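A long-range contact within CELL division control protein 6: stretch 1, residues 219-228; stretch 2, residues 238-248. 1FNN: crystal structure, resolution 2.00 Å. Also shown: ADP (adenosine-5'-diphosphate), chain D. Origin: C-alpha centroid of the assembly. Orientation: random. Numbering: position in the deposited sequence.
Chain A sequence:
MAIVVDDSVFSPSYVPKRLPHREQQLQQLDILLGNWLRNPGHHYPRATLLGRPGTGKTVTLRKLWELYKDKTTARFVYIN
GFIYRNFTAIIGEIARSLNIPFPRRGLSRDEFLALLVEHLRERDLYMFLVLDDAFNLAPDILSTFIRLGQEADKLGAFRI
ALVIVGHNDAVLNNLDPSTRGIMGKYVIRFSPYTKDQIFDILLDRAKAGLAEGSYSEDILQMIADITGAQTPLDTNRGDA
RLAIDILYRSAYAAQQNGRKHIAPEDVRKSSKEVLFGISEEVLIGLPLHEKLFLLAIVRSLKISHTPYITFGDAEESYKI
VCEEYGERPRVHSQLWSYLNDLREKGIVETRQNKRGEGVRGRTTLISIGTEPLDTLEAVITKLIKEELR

Stretch 1, residues 219-228: ILQMIADITG
Stretch 2, residues 238-248: GDARLAIDILY

Two helices of one chain pack against each other in a roughly antiparallel sense. Helix 219-227 begins before stretch 1, and helix 240-248 continues beyond stretch 2. Their axes approach to 9.6 Å, and their N-to-C directions make an angle of 143°. The contact buries 425 Å², both sides summed. The backbones come nearest at the end of the first helix, where Gly228 CA lies 4.3 Å from Gly238 CA. Gly228 leaves helical geometry at phi/psi -73/148.

Stretch 2 opens with Gly238 at phi/psi 90/13. A CB here would be jammed against the preceding carbonyl, so the conformation calls for glycine. Gly238 N donates to Thr227 O at 2.7 Å, with an N-H...O angle of 164°. This is the one direct hydrogen bond between the stretches.

Asp239 follows at -86/109 and is the N-cap of the second helix. Water 1 links it to stretch 1, donating to Thr227 O at 2.8 Å and accepting from Asp239 N at 3.0 Å. The Asp239 side chain has chi1 t. Its OD1 accepts from Leu242 N at 3.0 Å and, weakly, from Arg241 N at 2.8 Å, satisfying amides of the first turn.

Ala240 points away from stretch 1, and its CB lies 3.5 Å from ADP O4'. Arg241 is also on the ADP side, with its CA 3.8 Å from ADP C4'. Its NH1 forms a salt bridge with Asp245 OD2 at 3.4 Å, one turn on.

Leu242 (chi1 t, chi2 p) points toward stretch 1. Its CD2 meets Thr227 CG2 at 4.0 Å. Ala243 meets two residues of stretch 1: its CB is 3.4 Å from Thr227 OG1 and 4.2 Å from Ile223 CG2. Thr227 has chi1 p, which turns OG1 back to donate to Ile223 O at 2.9 Å. The hydroxyl is thereby satisfied within its own helix, although it lies against a methyl.

Ile244 (m, t) points away from stretch 1 and brings CD1 to 3.5 Å from ADP O4'. Ile246 (m, t) points toward stretch 1. Its CG2 packs on Ile223 CG2 at 3.9 Å, and its CD1 reaches Thr227 CG2 at 3.9 Å.

The CA-to-CB bond of Leu247 (t, p) points sideways to stretch 1. Its CB is 3.9 Å from Ile223 CD1, and its CD1 meets Leu220 CD1 at 3.8 Å. Ile223 is m, t; Leu220 has chi1 -99° and chi2 24°, both off the wells. These contacts are apolar and buried. Tyr248 (chi1 t, chi2 54°) points away.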

# COMPACT_ATOMS: atom_id res chain seq x y z
N ILE A 219 -10.63 10.55 -12.67
CA ILE A 219 -11.10 9.73 -11.55
C ILE A 219 -9.96 9.01 -10.86
O ILE A 219 -9.93 8.79 -9.64
CB ILE A 219 -12.20 8.76 -11.99
CG1 ILE A 219 -13.55 9.49 -12.06
CG2 ILE A 219 -12.33 7.52 -11.10
CD1 ILE A 219 -14.26 9.67 -10.73
N LEU A 220 -9.00 8.52 -11.66
CA LEU A 220 -7.85 7.79 -11.10
C LEU A 220 -7.00 8.80 -10.33
O LEU A 220 -6.47 8.49 -9.27
CB LEU A 220 -7.07 7.25 -12.32
CG LEU A 220 -7.25 5.79 -12.74
CD1 LEU A 220 -8.57 5.18 -12.31
CD2 LEU A 220 -6.97 5.59 -14.23
N GLN A 221 -6.88 10.02 -10.90
CA GLN A 221 -6.10 11.06 -10.22
C GLN A 221 -6.70 11.44 -8.85
O GLN A 221 -5.94 11.58 -7.88
CB GLN A 221 -5.94 12.31 -11.06
CG GLN A 221 -4.98 12.27 -12.23
CD GLN A 221 -5.22 13.41 -13.21
OE1 GLN A 221 -6.28 14.05 -13.22
NE2 GLN A 221 -4.24 13.69 -14.06
N MET A 222 -8.01 11.43 -8.76
CA MET A 222 -8.73 11.68 -7.49
C MET A 222 -8.40 10.69 -6.41
O MET A 222 -8.09 10.99 -5.23
CB MET A 222 -10.21 11.73 -7.85
CG MET A 222 -11.19 11.89 -6.69
SD MET A 222 -12.91 11.78 -7.23
CE MET A 222 -13.78 11.83 -5.67
N ILE A 223 -8.41 9.38 -6.82
CA ILE A 223 -8.06 8.34 -5.88
C ILE A 223 -6.58 8.43 -5.50
O ILE A 223 -6.23 8.26 -4.35
CB ILE A 223 -8.30 6.91 -6.51
CG1 ILE A 223 -9.76 6.78 -6.87
CG2 ILE A 223 -7.80 5.87 -5.51
CD1 ILE A 223 -10.20 5.48 -7.55
N ALA A 224 -5.71 8.74 -6.47
CA ALA A 224 -4.28 8.89 -6.19
C ALA A 224 -3.97 10.10 -5.28
O ALA A 224 -3.12 10.03 -4.41
CB ALA A 224 -3.58 9.14 -7.54
N ASP A 225 -4.80 11.13 -5.40
CA ASP A 225 -4.70 12.33 -4.55
C ASP A 225 -5.13 12.01 -3.14
O ASP A 225 -4.56 12.57 -2.21
CB ASP A 225 -5.52 13.52 -5.09
CG ASP A 225 -4.74 14.13 -6.25
OD1 ASP A 225 -3.53 13.83 -6.29
OD2 ASP A 225 -5.30 14.87 -7.07
N ILE A 226 -6.03 11.04 -2.95
CA ILE A 226 -6.43 10.65 -1.61
C ILE A 226 -5.36 9.79 -0.96
O ILE A 226 -5.39 9.63 0.26
CB ILE A 226 -7.72 9.79 -1.67
CG1 ILE A 226 -8.91 10.51 -2.28
CG2 ILE A 226 -8.13 9.28 -0.30
CD1 ILE A 226 -10.06 9.53 -2.52
N THR A 227 -4.70 8.93 -1.74
CA THR A 227 -3.84 7.91 -1.13
C THR A 227 -2.36 8.12 -1.27
O THR A 227 -1.62 7.52 -0.49
CB THR A 227 -4.19 6.54 -1.81
OG1 THR A 227 -4.12 6.67 -3.24
CG2 THR A 227 -5.63 6.16 -1.52
N GLY A 228 -1.87 8.80 -2.30
CA GLY A 228 -0.45 8.91 -2.55
C GLY A 228 0.26 9.86 -1.57
O GLY A 228 -0.41 10.61 -0.83
N GLY A 238 0.61 6.59 0.81
CA GLY A 238 1.45 5.91 -0.16
C GLY A 238 1.12 4.42 -0.29
O GLY A 238 2.01 3.66 -0.65
N ASP A 239 0.01 3.97 0.25
CA ASP A 239 -0.39 2.57 0.27
C ASP A 239 -1.14 2.15 -0.99
O ASP A 239 -2.27 2.58 -1.26
CB ASP A 239 -1.26 2.36 1.52
CG ASP A 239 -1.70 0.93 1.75
OD1 ASP A 239 -1.83 0.17 0.75
OD2 ASP A 239 -1.92 0.57 2.91
N ALA A 240 -0.51 1.33 -1.85
CA ALA A 240 -1.13 0.92 -3.10
C ALA A 240 -2.28 -0.05 -2.90
O ALA A 240 -3.22 -0.11 -3.71
CB ALA A 240 -0.10 0.28 -4.03
N ARG A 241 -2.25 -0.80 -1.81
CA ARG A 241 -3.38 -1.71 -1.55
C ARG A 241 -4.67 -0.89 -1.44
O ARG A 241 -5.78 -1.22 -1.87
CB ARG A 241 -3.11 -2.50 -0.28
CG ARG A 241 -4.15 -3.60 -0.08
CD ARG A 241 -4.19 -4.17 1.31
NE ARG A 241 -4.56 -3.22 2.34
CZ ARG A 241 -5.67 -2.56 2.57
NH1 ARG A 241 -6.77 -2.63 1.82
NH2 ARG A 241 -5.69 -1.74 3.62
N LEU A 242 -4.57 0.12 -0.55
CA LEU A 242 -5.73 1.00 -0.30
C LEU A 242 -6.18 1.64 -1.58
O LEU A 242 -7.39 1.72 -1.79
CB LEU A 242 -5.25 2.09 0.70
CG LEU A 242 -6.27 3.16 1.08
CD1 LEU A 242 -7.47 2.51 1.75
CD2 LEU A 242 -5.57 4.21 1.98
N ALA A 243 -5.27 2.17 -2.41
CA ALA A 243 -5.67 2.82 -3.64
C ALA A 243 -6.41 1.85 -4.55
O ALA A 243 -7.46 2.18 -5.11
CB ALA A 243 -4.51 3.49 -4.36
N ILE A 244 -5.87 0.63 -4.68
CA ILE A 244 -6.57 -0.35 -5.57
C ILE A 244 -7.91 -0.76 -4.98
O ILE A 244 -8.92 -0.95 -5.65
CB ILE A 244 -5.63 -1.59 -5.77
CG1 ILE A 244 -4.37 -1.14 -6.53
CG2 ILE A 244 -6.42 -2.68 -6.51
CD1 ILE A 244 -3.16 -2.09 -6.44
N ASP A 245 -8.01 -0.91 -3.67
CA ASP A 245 -9.25 -1.25 -3.00
C ASP A 245 -10.29 -0.14 -3.26
O ASP A 245 -11.43 -0.44 -3.62
CB ASP A 245 -8.92 -1.40 -1.52
CG ASP A 245 -9.99 -1.80 -0.54
OD1 ASP A 245 -11.08 -2.25 -0.90
OD2 ASP A 245 -9.81 -1.70 0.69
N ILE A 246 -9.85 1.14 -3.23
CA ILE A 246 -10.82 2.21 -3.50
C ILE A 246 -11.27 2.19 -4.94
O ILE A 246 -12.45 2.43 -5.20
CB ILE A 246 -10.22 3.61 -3.10
CG1 ILE A 246 -10.17 3.68 -1.56
CG2 ILE A 246 -11.07 4.69 -3.75
CD1 ILE A 246 -9.23 4.83 -1.09
N LEU A 247 -10.36 1.99 -5.91
CA LEU A 247 -10.75 1.91 -7.31
C LEU A 247 -11.80 0.82 -7.55
O LEU A 247 -12.86 1.03 -8.17
CB LEU A 247 -9.54 1.66 -8.21
CG LEU A 247 -9.76 1.43 -9.70
CD1 LEU A 247 -10.57 2.58 -10.36
CD2 LEU A 247 -8.45 1.32 -10.48
N TYR A 248 -11.53 -0.35 -6.97
CA TYR A 248 -12.44 -1.50 -7.20
C TYR A 248 -13.80 -1.27 -6.56
O TYR A 248 -14.88 -1.48 -7.14
CB TYR A 248 -11.78 -2.74 -6.59
CG TYR A 248 -12.58 -4.02 -6.73
CD1 TYR A 248 -13.02 -4.44 -7.98
CD2 TYR A 248 -12.89 -4.80 -5.62
CE1 TYR A 248 -13.76 -5.60 -8.14
CE2 TYR A 248 -13.63 -5.97 -5.77
CZ TYR A 248 -14.05 -6.35 -7.03
OH TYR A 248 -14.79 -7.52 -7.17
PB ADP D . 3.24 -4.87 0.85
O1B ADP D . 3.76 -6.26 1.19
O2B ADP D . 4.26 -3.89 0.70
O3B ADP D . 2.39 -4.60 2.00
PA ADP D . 1.89 -5.48 -1.58
O1A ADP D . 3.00 -6.19 -2.24
O2A ADP D . 0.86 -6.41 -1.10
O3A ADP D . 2.42 -4.60 -0.43
O5' ADP D . 1.13 -4.46 -2.61
C5' ADP D . -0.14 -4.01 -2.19
C4' ADP D . -1.06 -4.06 -3.43
O4' ADP D . -0.53 -3.18 -4.40
C3' ADP D . -1.12 -5.42 -4.11
O3' ADP D . -2.40 -5.55 -4.70
C2' ADP D . 0.00 -5.29 -5.07
O2' ADP D . -0.12 -6.18 -6.18
C1' ADP D . -0.20 -3.85 -5.56
N9 ADP D . 1.06 -3.34 -5.94
C8 ADP D . 2.02 -2.85 -5.09
N7 ADP D . 2.99 -2.21 -5.67
C5 ADP D . 2.64 -2.28 -7.01
C6 ADP D . 3.27 -1.81 -8.17
N6 ADP D . 4.43 -1.17 -8.11
N1 ADP D . 2.69 -2.05 -9.35
C2 ADP D . 1.56 -2.73 -9.38
N3 ADP D . 0.86 -3.23 -8.37
C4 ADP D . 1.47 -2.97 -7.19
O HOH W 1 -2.41 5.41 1.21